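Local coordinates for protein 3-deoxy-manno-octulosonate cytidylyltransferase (Escherichia coli, PDB 1H7E) that catalyses the transfer of CMP from CTP to the eight-carbon sugar KDO, releasing diphosphate and probably activating KDO for incorporation into bacterial lipopolysaccharide, at residues A[101-106]-A[215-220]. Residues are numbered along the deposited sequence; the frame is centred on the assembly and turned at random.
Sequences MIRPRD and FEVAAT
Arg103 reaches over to two successive carbonyls of the loop that follows strand 212-216. Its NH1 donates to Ala219 O at 3.1 Å in a nearly straight bond (168°), while NH2 donates to Ala218 O at 2.9 Å with more bend (140°). Both oxygens lie at the edge of the guanidinium, close to its plane, yet each carbonyl is met from above its own plane. The chain runs extended from CA to CD and then bends at chi3 (-64°), which turns NE aside. NH2 also forms a salt bridge with Asp106 OD2, at 2.9 Å, though the hydrogen bond within it is weak; the pairing ties the guanidinium back to the first helical turn and helps, with the two carbonyls, to set its orientation. The other carboxylate oxygen, Asp106 OD1, accepts from a water at 2.9 Å that in turn takes the N-H of Ala218, so a water-mediated link supplements the two direct bonds.

Around these bonds, Val217 CB and CG1 rest against Asp106 OD1 with CG2 nearer OD2, and Thr220 CG2 lies 3.7 Å from Arg103 NH2. Arg103 N-caps helix 104-116, and Asp106 N bonds back to its carbonyl. In this GT-A-like cytidylyltransferase fold, the contact joins that helix start to the loop after strand 212-216, outermost in the chain's mixed seven-stranded sheet, with Val217 and Thr220 also touching adjacent strand 122-129.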
# COMPACT_ATOMS: atom_id res chain seq x y z
N MET A 101 -21.28 -8.26 18.39
CA MET A 101 -20.66 -9.58 18.51
C MET A 101 -19.15 -9.58 18.63
O MET A 101 -18.50 -10.62 18.46
CB MET A 101 -21.14 -10.49 17.38
CG MET A 101 -22.64 -10.74 17.43
SD MET A 101 -23.13 -12.25 16.62
CE MET A 101 -22.27 -13.48 17.68
N ILE A 102 -18.59 -8.42 18.96
CA ILE A 102 -17.16 -8.23 19.15
C ILE A 102 -16.64 -9.25 20.17
O ILE A 102 -17.29 -9.52 21.17
CB ILE A 102 -16.89 -6.76 19.64
CG1 ILE A 102 -15.41 -6.57 19.98
CG2 ILE A 102 -17.70 -6.44 20.89
CD1 ILE A 102 -14.52 -6.70 18.80
N ARG A 103 -15.50 -9.88 19.88
CA ARG A 103 -14.90 -10.83 20.81
C ARG A 103 -13.86 -10.14 21.68
O ARG A 103 -12.89 -9.61 21.17
CB ARG A 103 -14.20 -11.98 20.08
CG ARG A 103 -15.11 -12.96 19.36
CD ARG A 103 -14.28 -14.12 18.79
NE ARG A 103 -13.34 -13.65 17.77
CZ ARG A 103 -13.55 -13.73 16.45
NH1 ARG A 103 -14.66 -14.28 15.97
NH2 ARG A 103 -12.68 -13.19 15.62
N PRO A 104 -14.05 -10.14 23.02
CA PRO A 104 -13.11 -9.51 23.95
C PRO A 104 -11.65 -9.90 23.72
O PRO A 104 -10.75 -9.06 23.88
CB PRO A 104 -13.61 -10.00 25.30
CG PRO A 104 -15.09 -9.99 25.11
CD PRO A 104 -15.26 -10.61 23.73
N ARG A 105 -11.42 -11.15 23.35
CA ARG A 105 -10.06 -11.65 23.11
C ARG A 105 -9.36 -10.94 21.95
O ARG A 105 -8.15 -10.76 21.97
CB ARG A 105 -10.09 -13.17 22.86
CG ARG A 105 -9.34 -14.03 23.92
CD ARG A 105 -9.69 -13.70 25.40
NE ARG A 105 -11.08 -14.01 25.78
CZ ARG A 105 -11.76 -13.37 26.74
NH1 ARG A 105 -11.20 -12.39 27.43
NH2 ARG A 105 -13.03 -13.69 26.98
N ASP A 106 -10.13 -10.50 20.96
CA ASP A 106 -9.54 -9.79 19.82
C ASP A 106 -9.04 -8.41 20.22
O ASP A 106 -8.03 -7.94 19.70
CB ASP A 106 -10.55 -9.65 18.67
CG ASP A 106 -10.90 -10.97 18.02
OD1 ASP A 106 -10.19 -11.98 18.25
OD2 ASP A 106 -11.89 -10.99 17.27
N PHE A 215 -3.00 -6.63 12.95
CA PHE A 215 -3.03 -8.00 13.50
C PHE A 215 -4.15 -8.89 12.98
O PHE A 215 -5.33 -8.52 13.00
CB PHE A 215 -3.12 -7.97 15.03
CG PHE A 215 -2.00 -7.22 15.68
CD1 PHE A 215 -0.82 -7.86 16.01
CD2 PHE A 215 -2.13 -5.86 15.93
CE1 PHE A 215 0.23 -7.16 16.58
CE2 PHE A 215 -1.09 -5.15 16.50
CZ PHE A 215 0.10 -5.80 16.83
N GLU A 216 -3.79 -10.10 12.60
CA GLU A 216 -4.77 -11.05 12.07
C GLU A 216 -5.51 -11.86 13.14
O GLU A 216 -4.88 -12.41 14.04
CB GLU A 216 -4.08 -11.99 11.07
CG GLU A 216 -5.07 -12.84 10.31
CD GLU A 216 -4.43 -13.77 9.31
OE1 GLU A 216 -3.30 -13.55 8.86
OE2 GLU A 216 -5.11 -14.75 8.96
N VAL A 217 -6.84 -11.92 13.04
CA VAL A 217 -7.68 -12.70 13.96
C VAL A 217 -8.62 -13.58 13.12
O VAL A 217 -8.59 -13.50 11.89
CB VAL A 217 -8.51 -11.79 14.91
CG1 VAL A 217 -7.57 -10.98 15.79
CG2 VAL A 217 -9.47 -10.91 14.13
N ALA A 218 -9.43 -14.40 13.78
CA ALA A 218 -10.39 -15.28 13.07
C ALA A 218 -11.55 -14.45 12.50
O ALA A 218 -11.76 -13.31 12.92
CB ALA A 218 -10.91 -16.34 14.02
N ALA A 219 -12.27 -15.00 11.51
CA ALA A 219 -13.41 -14.29 10.92
C ALA A 219 -14.34 -13.83 12.04
O ALA A 219 -14.72 -14.63 12.90
CB ALA A 219 -14.15 -15.19 9.93
N THR A 220 -14.68 -12.55 12.06
CA THR A 220 -15.53 -11.99 13.09
C THR A 220 -17.02 -12.25 12.83
O THR A 220 -17.37 -12.86 11.81
CB THR A 220 -15.29 -10.47 13.26
OG1 THR A 220 -15.53 -9.80 12.02
CG2 THR A 220 -13.84 -10.19 13.71
O HOH W 1 -9.95 -14.42 16.65